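PDB 1WDI: hypothetical protein TT0907 from Thermus thermophilus, which probably transfers and isomerises the ribose moiety of S-adenosylmethionine onto the 7-aminomethyl group of preQ1-modified tRNA, giving epoxyqueuosine. Local coordinates for residues R44-P49 against L194-E199; D56-N61 against V202-L207; P67-A72 against K79-L84; I235-A240 against V274-G279. All coordinates share one frame; numbering follows the deposited sequence.

Interaction 1: residues R44-P49 against L194-E199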
# COMPACT_ATOMS: atom_id res chain seq x y z
N ARG A 44 -19.55 -7.53 7.64
CA ARG A 44 -18.70 -8.13 6.62
C ARG A 44 -18.34 -6.97 5.69
O ARG A 44 -19.03 -5.95 5.68
CB ARG A 44 -19.46 -9.24 5.88
CG ARG A 44 -19.48 -10.52 6.71
CD ARG A 44 -20.29 -11.68 6.15
NE ARG A 44 -20.06 -12.84 7.00
CZ ARG A 44 -20.73 -13.99 6.94
NH1 ARG A 44 -21.70 -14.15 6.06
NH2 ARG A 44 -20.42 -14.96 7.78
N VAL A 45 -17.25 -7.11 4.96
CA VAL A 45 -16.83 -6.05 4.05
C VAL A 45 -17.94 -5.70 3.07
O VAL A 45 -18.12 -4.53 2.71
CB VAL A 45 -15.56 -6.47 3.26
CG1 VAL A 45 -15.24 -5.42 2.20
CG2 VAL A 45 -14.39 -6.63 4.22
N ARG A 46 -18.71 -6.69 2.64
CA ARG A 46 -19.79 -6.42 1.70
C ARG A 46 -20.84 -5.46 2.27
O ARG A 46 -21.64 -4.90 1.52
CB ARG A 46 -20.47 -7.73 1.26
CG ARG A 46 -21.38 -8.35 2.30
CD ARG A 46 -22.10 -9.57 1.72
NE ARG A 46 -22.69 -9.30 0.41
CZ ARG A 46 -23.76 -8.53 0.20
NH1 ARG A 46 -24.37 -7.94 1.21
NH2 ARG A 46 -24.21 -8.36 -1.04
N ASP A 47 -20.82 -5.26 3.58
CA ASP A 47 -21.79 -4.36 4.21
C ASP A 47 -21.35 -2.90 4.24
O ASP A 47 -22.08 -2.04 4.72
CB ASP A 47 -22.09 -4.81 5.64
CG ASP A 47 -22.81 -6.13 5.68
OD1 ASP A 47 -23.79 -6.26 4.94
OD2 ASP A 47 -22.40 -7.02 6.45
N LEU A 48 -20.16 -2.64 3.72
CA LEU A 48 -19.62 -1.29 3.70
C LEU A 48 -20.60 -0.20 3.21
O LEU A 48 -20.67 0.88 3.80
CB LEU A 48 -18.34 -1.26 2.84
CG LEU A 48 -17.58 0.07 2.73
CD1 LEU A 48 -17.12 0.53 4.11
CD2 LEU A 48 -16.38 -0.12 1.79
N PRO A 49 -21.38 -0.48 2.15
CA PRO A 49 -22.34 0.52 1.64
C PRO A 49 -23.28 1.06 2.72
O PRO A 49 -23.71 2.22 2.66
CB PRO A 49 -23.08 -0.25 0.55
CG PRO A 49 -22.04 -1.19 0.04
CD PRO A 49 -21.44 -1.71 1.33
N LEU A 194 -17.51 -2.74 -5.53
CA LEU A 194 -17.19 -1.46 -6.14
C LEU A 194 -18.40 -0.92 -6.90
O LEU A 194 -18.75 0.25 -6.76
CB LEU A 194 -15.97 -1.61 -7.08
CG LEU A 194 -14.63 -1.82 -6.36
CD1 LEU A 194 -13.50 -2.03 -7.38
CD2 LEU A 194 -14.32 -0.60 -5.48
N GLU A 195 -19.06 -1.77 -7.68
CA GLU A 195 -20.22 -1.32 -8.44
C GLU A 195 -21.35 -0.85 -7.52
O GLU A 195 -21.97 0.18 -7.77
CB GLU A 195 -20.73 -2.44 -9.36
CG GLU A 195 -21.79 -1.99 -10.36
CD GLU A 195 -21.36 -0.77 -11.18
OE1 GLU A 195 -20.19 -0.72 -11.60
OE2 GLU A 195 -22.20 0.12 -11.41
N ARG A 196 -21.62 -1.61 -6.46
CA ARG A 196 -22.66 -1.23 -5.53
C ARG A 196 -22.35 0.16 -4.96
O ARG A 196 -23.24 0.99 -4.79
CB ARG A 196 -22.77 -2.25 -4.39
CG ARG A 196 -23.31 -3.62 -4.84
CD ARG A 196 -23.19 -4.65 -3.72
NE ARG A 196 -23.91 -4.24 -2.53
CZ ARG A 196 -23.52 -4.51 -1.28
NH1 ARG A 196 -22.40 -5.19 -1.07
NH2 ARG A 196 -24.25 -4.09 -0.26
N LEU A 197 -21.07 0.42 -4.69
CA LEU A 197 -20.67 1.72 -4.16
C LEU A 197 -20.93 2.82 -5.20
O LEU A 197 -21.40 3.91 -4.85
CB LEU A 197 -19.18 1.69 -3.76
CG LEU A 197 -18.88 0.83 -2.52
CD1 LEU A 197 -17.37 0.59 -2.37
CD2 LEU A 197 -19.44 1.53 -1.29
N ARG A 198 -20.62 2.54 -6.46
CA ARG A 198 -20.86 3.52 -7.52
C ARG A 198 -22.35 3.81 -7.58
O ARG A 198 -22.78 4.96 -7.64
CB ARG A 198 -20.41 2.98 -8.89
CG ARG A 198 -18.96 2.57 -8.99
CD ARG A 198 -18.54 2.43 -10.46
NE ARG A 198 -17.14 2.02 -10.59
CZ ARG A 198 -16.72 0.76 -10.57
NH1 ARG A 198 -17.58 -0.24 -10.42
NH2 ARG A 198 -15.42 0.50 -10.68
N GLU A 199 -23.14 2.74 -7.56
CA GLU A 199 -24.59 2.88 -7.62
C GLU A 199 -25.18 3.73 -6.51
O GLU A 199 -26.26 4.30 -6.67
CB GLU A 199 -25.23 1.49 -7.66
CG GLU A 199 -25.19 0.87 -9.05
CD GLU A 199 -25.68 -0.57 -9.09
OE1 GLU A 199 -26.68 -0.88 -8.40
OE2 GLU A 199 -25.07 -1.39 -9.80
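R196 reaches out of the helix and gives its guanidinium to the carbonyl oxygen of R46. The main bond runs from R196 NH1 to R46 O at 2.7 Å, with an N-H...O angle of 152°; the oxygen lies close to the guanidinium plane, and the donor meets it in the carbonyl plane, on a lone pair. A second bond to the same oxygen, from R196 NH2 at 3.3 Å, is weak and bent. The R196 chain is extended to CD and then turns at chi3 (59°). The side chain of R46 folds back over the bond made by its own carbonyl: its guanidinium lies flat on that of R196, planes 9° apart and centres 4.3 Å apart, with R46 NH2 3.7 Å from R196 NH1. Two like charges so close should repel, and the partial negative charge of R46 O, held by R196, probably offsets part of that cost.

The opposite face of the R196 guanidinium is covered by P49, whose CG sits 3.7 Å from R196 NH2, toward the rim of the group. R196 is thus sandwiched between an arginine and a proline ring. Beneath this polar layer the packing turns apolar. P49 CG also touches L197 CD2 at 4.0 Å, and L48 CD2 approaches L197 CD1 at 4.3 Å.

This is local packing of the 3-10 turn 45-47 and the start of helix 48-51 against helix 191-199. P49 and V45 also touch L193 of that helix, L48 packs on F189, and L197 continues inward to L58 on strand 57-73.

Interaction 2: residues D56-N61 against V202-L207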
# COMPACT_ATOMS: atom_id res chain seq x y z
N ASP A 56 -19.60 10.50 -0.27
CA ASP A 56 -18.38 10.05 0.39
C ASP A 56 -17.35 9.85 -0.72
O ASP A 56 -17.69 9.45 -1.83
CB ASP A 56 -18.57 8.71 1.10
CG ASP A 56 -19.21 8.84 2.47
OD1 ASP A 56 -19.18 9.95 3.05
OD2 ASP A 56 -19.70 7.82 2.99
N VAL A 57 -16.09 10.15 -0.41
CA VAL A 57 -15.03 9.97 -1.38
C VAL A 57 -14.13 8.85 -0.86
O VAL A 57 -13.44 9.01 0.15
CB VAL A 57 -14.19 11.24 -1.57
CG1 VAL A 57 -13.08 10.98 -2.58
CG2 VAL A 57 -15.07 12.39 -2.03
N LEU A 58 -14.16 7.72 -1.56
CA LEU A 58 -13.37 6.56 -1.20
C LEU A 58 -12.08 6.61 -2.01
O LEU A 58 -12.10 6.56 -3.24
CB LEU A 58 -14.17 5.30 -1.51
CG LEU A 58 -13.96 3.99 -0.74
CD1 LEU A 58 -13.98 4.24 0.76
CD2 LEU A 58 -15.06 3.01 -1.13
N VAL A 59 -10.95 6.71 -1.32
CA VAL A 59 -9.65 6.79 -1.97
C VAL A 59 -8.83 5.51 -1.75
O VAL A 59 -8.59 5.10 -0.61
CB VAL A 59 -8.84 8.01 -1.45
CG1 VAL A 59 -7.54 8.16 -2.22
CG2 VAL A 59 -9.67 9.28 -1.59
N PHE A 60 -8.42 4.89 -2.86
CA PHE A 60 -7.63 3.66 -2.85
C PHE A 60 -6.24 3.94 -3.40
O PHE A 60 -5.96 5.01 -3.93
CB PHE A 60 -8.22 2.59 -3.79
CG PHE A 60 -9.66 2.25 -3.53
CD1 PHE A 60 -10.67 3.12 -3.93
CD2 PHE A 60 -9.99 1.04 -2.95
CE1 PHE A 60 -12.01 2.76 -3.76
CE2 PHE A 60 -11.34 0.68 -2.77
CZ PHE A 60 -12.34 1.54 -3.18
N ASN A 61 -5.39 2.93 -3.30
CA ASN A 61 -4.05 3.05 -3.86
C ASN A 61 -3.90 1.91 -4.87
O ASN A 61 -4.32 0.79 -4.61
CB ASN A 61 -2.99 2.94 -2.76
CG ASN A 61 -2.45 1.54 -2.60
OD1 ASN A 61 -1.70 1.04 -3.44
ND2 ASN A 61 -2.84 0.88 -1.51
N VAL A 202 -21.02 6.79 -4.27
CA VAL A 202 -19.76 6.90 -3.55
C VAL A 202 -18.64 7.06 -4.56
O VAL A 202 -18.50 6.25 -5.48
CB VAL A 202 -19.48 5.65 -2.68
CG1 VAL A 202 -18.06 5.70 -2.11
CG2 VAL A 202 -20.49 5.59 -1.53
N GLU A 203 -17.86 8.12 -4.41
CA GLU A 203 -16.77 8.35 -5.34
C GLU A 203 -15.68 7.32 -5.12
O GLU A 203 -15.38 6.95 -3.98
CB GLU A 203 -16.19 9.76 -5.15
CG GLU A 203 -17.15 10.87 -5.50
CD GLU A 203 -16.49 12.23 -5.52
OE1 GLU A 203 -15.30 12.30 -5.90
OE2 GLU A 203 -17.15 13.23 -5.17
N LEU A 204 -15.09 6.85 -6.21
CA LEU A 204 -14.03 5.87 -6.15
C LEU A 204 -12.81 6.53 -6.79
O LEU A 204 -12.74 6.66 -8.01
CB LEU A 204 -14.43 4.60 -6.92
CG LEU A 204 -15.75 3.95 -6.48
CD1 LEU A 204 -16.04 2.75 -7.37
CD2 LEU A 204 -15.67 3.51 -5.01
N ARG A 205 -11.87 6.97 -5.96
CA ARG A 205 -10.67 7.66 -6.44
C ARG A 205 -9.41 6.85 -6.17
O ARG A 205 -9.28 6.24 -5.11
CB ARG A 205 -10.56 9.03 -5.78
CG ARG A 205 -11.80 9.90 -5.90
CD ARG A 205 -12.03 10.36 -7.33
NE ARG A 205 -13.17 11.27 -7.41
CZ ARG A 205 -13.47 12.00 -8.48
NH1 ARG A 205 -12.72 11.92 -9.57
NH2 ARG A 205 -14.52 12.80 -8.45
N PHE A 206 -8.47 6.88 -7.11
CA PHE A 206 -7.23 6.12 -6.95
C PHE A 206 -5.94 6.94 -7.07
O PHE A 206 -5.72 7.65 -8.06
CB PHE A 206 -7.17 4.99 -7.99
CG PHE A 206 -8.31 4.01 -7.90
CD1 PHE A 206 -9.60 4.37 -8.31
CD2 PHE A 206 -8.11 2.72 -7.43
CE1 PHE A 206 -10.65 3.46 -8.25
CE2 PHE A 206 -9.16 1.80 -7.37
CZ PHE A 206 -10.43 2.17 -7.78
N LEU A 207 -5.08 6.85 -6.06
CA LEU A 207 -3.79 7.53 -6.12
C LEU A 207 -2.79 6.42 -6.43
O LEU A 207 -3.13 5.23 -6.37
CB LEU A 207 -3.45 8.24 -4.81
CG LEU A 207 -3.53 7.51 -3.46
CD1 LEU A 207 -2.34 6.58 -3.29
CD2 LEU A 207 -3.54 8.56 -2.36
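F60 and F206 form an offset stack on adjacent parallel strands, 57-61 and 203-207, within the mixed central sheet. Their ring centroids are 4.9 Å apart with planes at 14°. Both side chains place CG anti to the carbonyl carbon, beside the backbone N, and the rings lie side by side, pointing the same way. F60 CD1 stands over one face of F206, toward its rim, and F60 CB meets F206 CD2 at 3.6 Å. At the edge of the F60 ring, L204 CD2 comes to 3.9 Å from F60 CE1; the same methyl also touches L58 CD2, so L58, F60, L204 and F206 form one apolar surface. From helix 191-199, L197 packs on L58 and L194 on F60.

The parallel pairing rests on five backbone bonds, among them R205 N to L58 O at 2.8 Å and a nearly straight 177°. On the other face V57 spreads its methyls between two charged chains: CG1 meets R205 CG at 3.7 Å, while CG2 lies against the E203 carboxylate. Further along, L207 CD1 packs on N61 CB.

R205 bends at chi2 and grips E203 side-on: NE and NH2 both converge on E203 OE1, at 2.8 and 2.7 Å, NE using the anti lone pair and NH2 approaching from above the carboxylate plane.

Interaction 3: residues P67-A72 against K79-L84; sequences PARLLA and KVEILL
L70 and I82 sit directly across from each other in a beta hairpin, forming a hydrogen-bonded pair of the antiparallel strands 68-72 and 79-84. L70 O accepts from I82 N at 2.8 Å, and L70 N returns a bond to I82 O; the side chains leave on the same face, with L70 CB 3.7 Å from I82 CB. A68 and L84 repeat the pattern two residues away. A68 N donates to L84 O at 2.7 Å, L84 N reaches a lone pair of A68 O in the carbonyl plane, and the CB atoms of A68 and L84 touch.

Side chains on this face interleave along the diagonal. L70 CD1 lies 4.0 Å from L84 CB. I82, its chain extended at chi2 (-180°), carries CD1 to 3.6 Å from A72 CB. A72 CB is also pressed against V80 CG1 at 3.5 Å, tighter than ordinary van der Waals contact.

The face bearing R69, E81 and L83 is more exposed and polar. R69 bends at chi2 (68°) and brings its guanidinium toward E81, with which it is modelled as a salt bridge, although the position of E81 OE1 is uncertain. L83 CD2 lies at the edge of the same guanidinium, 3.8 Å from R69 NH1.

Around the hairpin, A68 and L84 both pack on P213. L71 shares a backbone hydrogen bond with L111 of strand 107-111, and its side chain also touches that residue, while A72 rests on R108 of the same strand.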
# COMPACT_ATOMS: atom_id res chain seq x y z
N PRO A 67 10.03 0.41 -13.66
CA PRO A 67 11.15 -0.41 -14.14
C PRO A 67 12.51 0.23 -13.89
O PRO A 67 12.61 1.41 -13.56
CB PRO A 67 10.85 -0.56 -15.63
CG PRO A 67 9.36 -0.52 -15.67
CD PRO A 67 9.04 0.62 -14.73
N ALA A 68 13.57 -0.56 -14.06
CA ALA A 68 14.93 -0.08 -13.86
C ALA A 68 15.72 -0.07 -15.16
O ALA A 68 15.75 -1.07 -15.89
CB ALA A 68 15.64 -0.95 -12.83
N ARG A 69 16.35 1.06 -15.45
CA ARG A 69 17.15 1.22 -16.66
C ARG A 69 18.54 0.64 -16.39
O ARG A 69 19.33 1.23 -15.66
CB ARG A 69 17.28 2.70 -17.01
CG ARG A 69 17.87 2.98 -18.39
CD ARG A 69 16.91 2.55 -19.49
NE ARG A 69 17.32 3.05 -20.80
CZ ARG A 69 16.63 2.89 -21.92
NH1 ARG A 69 15.48 2.23 -21.90
NH2 ARG A 69 17.08 3.39 -23.06
N LEU A 70 18.82 -0.53 -16.96
CA LEU A 70 20.11 -1.17 -16.75
C LEU A 70 20.89 -1.34 -18.05
O LEU A 70 20.31 -1.61 -19.11
CB LEU A 70 19.92 -2.53 -16.07
CG LEU A 70 19.27 -2.51 -14.69
CD1 LEU A 70 19.18 -3.94 -14.16
CD2 LEU A 70 20.08 -1.65 -13.74
N LEU A 71 22.20 -1.18 -17.96
CA LEU A 71 23.08 -1.32 -19.12
C LEU A 71 24.01 -2.51 -18.89
O LEU A 71 24.73 -2.56 -17.90
CB LEU A 71 23.90 -0.05 -19.34
CG LEU A 71 24.87 0.41 -18.24
CD1 LEU A 71 25.70 1.57 -18.76
CD2 LEU A 71 24.09 0.83 -16.99
N ALA A 72 23.98 -3.46 -19.82
CA ALA A 72 24.82 -4.64 -19.71
C ALA A 72 25.84 -4.73 -20.85
O ALA A 72 26.13 -3.74 -21.51
CB ALA A 72 23.95 -5.90 -19.68
N LYS A 79 26.41 -4.99 -26.60
CA LYS A 79 25.62 -4.20 -25.66
C LYS A 79 24.20 -4.74 -25.58
O LYS A 79 23.72 -5.39 -26.52
CB LYS A 79 25.57 -2.73 -26.10
CG LYS A 79 26.91 -2.01 -26.07
CD LYS A 79 27.43 -1.86 -24.65
CE LYS A 79 28.72 -1.06 -24.62
NZ LYS A 79 29.23 -0.90 -23.24
N VAL A 80 23.52 -4.47 -24.47
CA VAL A 80 22.15 -4.94 -24.29
C VAL A 80 21.45 -4.23 -23.12
O VAL A 80 21.92 -4.28 -21.99
CB VAL A 80 22.10 -6.46 -24.04
CG1 VAL A 80 22.97 -6.83 -22.86
CG2 VAL A 80 20.66 -6.90 -23.81
N GLU A 81 20.34 -3.57 -23.42
CA GLU A 81 19.58 -2.87 -22.40
C GLU A 81 18.80 -3.86 -21.55
O GLU A 81 18.40 -4.92 -22.03
CB GLU A 81 18.61 -1.87 -23.05
CG GLU A 81 19.29 -0.70 -23.74
CD GLU A 81 18.29 0.28 -24.33
OE1 GLU A 81 17.42 0.76 -23.57
OE2 GLU A 81 18.38 0.57 -25.54
N ILE A 82 18.59 -3.51 -20.29
CA ILE A 82 17.85 -4.37 -19.38
C ILE A 82 16.86 -3.58 -18.54
O ILE A 82 17.25 -2.91 -17.58
CB ILE A 82 18.79 -5.14 -18.43
CG1 ILE A 82 19.74 -6.03 -19.23
CG2 ILE A 82 17.97 -5.97 -17.45
CD1 ILE A 82 20.70 -6.83 -18.38
N LEU A 83 15.59 -3.65 -18.91
CA LEU A 83 14.54 -2.95 -18.17
C LEU A 83 13.99 -3.88 -17.10
O LEU A 83 13.02 -4.61 -17.33
CB LEU A 83 13.42 -2.52 -19.11
CG LEU A 83 13.73 -1.34 -20.03
CD1 LEU A 83 12.54 -1.09 -20.95
CD2 LEU A 83 14.03 -0.10 -19.20
N LEU A 84 14.62 -3.87 -15.93
CA LEU A 84 14.20 -4.71 -14.82
C LEU A 84 12.83 -4.22 -14.35
O LEU A 84 12.70 -3.11 -13.85
CB LEU A 84 15.22 -4.61 -13.68
CG LEU A 84 15.16 -5.67 -12.59
CD1 LEU A 84 15.43 -7.04 -13.20
CD2 LEU A 84 16.19 -5.36 -11.52

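Interaction 4: residues I235-A240 against V274-G279; sequences IPEEVA and VVAGEG
I235 and G277 form an antiparallel hydrogen-bonded pair where strand 231-235 meets strand 277-281. G277 N donates to I235 O at 2.7 Å with an N-H...O angle of 178°, in the carbonyl plane. The return bond, I235 N to G277 O at 2.9 Å, is also straight at hydrogen, but the donor stands above the carbonyl plane of G277. G277 has a positive phi (110°), a backbone geometry at which a side chain would collide with the carbonyl oxygen of A276; glycine has none. Immediately after I235, P236 occupies the N-cap position and the chain turns into helix 237-248. P236 O accepts from A240 N, closing the first helical turn.

The side chains fill the angle between this turn and the incoming 274-276 chain. A240 points its CB at the other segment, 3.7 Å from both A276 N and V274 O, and meets A276 CB at 3.8 Å. A276 CB in turn rests 3.7 Å from E237 CA and touches the CG of E237. Deeper in, I235 extends CD1 to 3.8 Å from V274 CG1, the two side chains crossing at about a right angle. That methyl of V274 stands anti to its backbone N (chi1 168°), the position in which I235 CD1 meets it. V274 also packs on A267 and V293, and its N is bonded to N244 OD1 of helix 237-248.

The polar bonds across the contact are all backbone to backbone; the side chains add apolar contacts, and the short methyls of A240 and A276 are consistent with the close approach of helix and loop.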
# COMPACT_ATOMS: atom_id res chain seq x y z
N ILE A 235 -0.20 11.52 -6.84
CA ILE A 235 -1.62 11.79 -6.72
C ILE A 235 -2.11 12.49 -7.98
O ILE A 235 -1.71 13.61 -8.28
CB ILE A 235 -1.91 12.70 -5.51
CG1 ILE A 235 -1.44 12.01 -4.22
CG2 ILE A 235 -3.41 13.00 -5.45
CD1 ILE A 235 -1.72 12.81 -2.98
N PRO A 236 -2.99 11.81 -8.74
CA PRO A 236 -3.54 12.38 -9.98
C PRO A 236 -4.24 13.70 -9.71
O PRO A 236 -4.82 13.91 -8.63
CB PRO A 236 -4.52 11.30 -10.44
CG PRO A 236 -3.88 10.04 -9.95
CD PRO A 236 -3.44 10.42 -8.55
N GLU A 237 -4.21 14.59 -10.69
CA GLU A 237 -4.84 15.90 -10.55
C GLU A 237 -6.32 15.79 -10.20
O GLU A 237 -6.82 16.54 -9.36
CB GLU A 237 -4.69 16.69 -11.85
CG GLU A 237 -3.26 16.89 -12.29
CD GLU A 237 -3.17 17.31 -13.74
OE1 GLU A 237 -3.60 18.43 -14.07
OE2 GLU A 237 -2.68 16.49 -14.55
N GLU A 238 -7.03 14.88 -10.86
CA GLU A 238 -8.46 14.70 -10.60
C GLU A 238 -8.72 14.24 -9.17
O GLU A 238 -9.74 14.58 -8.57
CB GLU A 238 -9.06 13.68 -11.58
CG GLU A 238 -8.53 12.27 -11.41
CD GLU A 238 -8.93 11.34 -12.55
OE1 GLU A 238 -10.14 11.04 -12.70
OE2 GLU A 238 -8.02 10.90 -13.29
N VAL A 239 -7.80 13.46 -8.62
CA VAL A 239 -7.94 12.96 -7.25
C VAL A 239 -7.71 14.09 -6.25
O VAL A 239 -8.51 14.28 -5.33
CB VAL A 239 -6.94 11.81 -6.96
CG1 VAL A 239 -7.02 11.40 -5.49
CG2 VAL A 239 -7.28 10.61 -7.85
N ALA A 240 -6.63 14.84 -6.43
CA ALA A 240 -6.34 15.95 -5.53
C ALA A 240 -7.52 16.91 -5.57
O ALA A 240 -8.00 17.37 -4.54
CB ALA A 240 -5.07 16.66 -5.97
N VAL A 274 -4.70 19.10 -0.41
CA VAL A 274 -3.84 18.07 -0.98
C VAL A 274 -3.36 18.52 -2.36
O VAL A 274 -4.16 18.96 -3.18
CB VAL A 274 -4.62 16.73 -1.12
CG1 VAL A 274 -3.84 15.74 -1.98
CG2 VAL A 274 -4.88 16.13 0.27
N VAL A 275 -2.05 18.41 -2.60
CA VAL A 275 -1.50 18.82 -3.89
C VAL A 275 -1.31 17.65 -4.85
O VAL A 275 -0.90 16.56 -4.44
CB VAL A 275 -0.14 19.56 -3.75
CG1 VAL A 275 -0.32 20.83 -2.92
CG2 VAL A 275 0.90 18.66 -3.11
N ALA A 276 -1.62 17.89 -6.11
CA ALA A 276 -1.48 16.88 -7.16
C ALA A 276 -0.02 16.64 -7.48
O ALA A 276 0.83 17.50 -7.27
CB ALA A 276 -2.21 17.33 -8.42
N GLY A 277 0.28 15.44 -7.97
CA GLY A 277 1.64 15.14 -8.35
C GLY A 277 2.39 14.14 -7.50
O GLY A 277 1.85 13.51 -6.58
N GLU A 278 3.67 14.00 -7.82
CA GLU A 278 4.55 13.08 -7.14
C GLU A 278 4.90 13.59 -5.76
O GLU A 278 4.85 14.79 -5.48
CB GLU A 278 5.83 12.86 -7.95
CG GLU A 278 5.60 12.19 -9.29
CD GLU A 278 6.87 12.08 -10.10
OE1 GLU A 278 7.47 13.13 -10.44
OE2 GLU A 278 7.28 10.93 -10.39
N GLY A 279 5.26 12.65 -4.89
CA GLY A 279 5.63 12.98 -3.54
C GLY A 279 6.26 11.76 -2.91
O GLY A 279 6.34 10.70 -3.53

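In the fold
Interactions 1 and 2 form one continuous block, their centres 13 Å apart: L197 CD1 lies 3.6 Å from L58 CD2, and L197 O probably accepts from V202 N where helix 191-199 turns into strand 203-211. Interaction 4 adjoins interaction 2 at a similar centre distance of 13 Å, with F206 O 3.4 Å from V239 CG2. Interaction 3 stands apart: its centre is about 35 Å from that of interaction 2, yet strand 57-73, interrupted by a bulge or short loop, carries the sheet from interaction 2 out to the hairpin. A citrate, probably from the crystallisation liquor, lies about 3 Å from the side chain of N61, in interaction 2, and may mark a pocket.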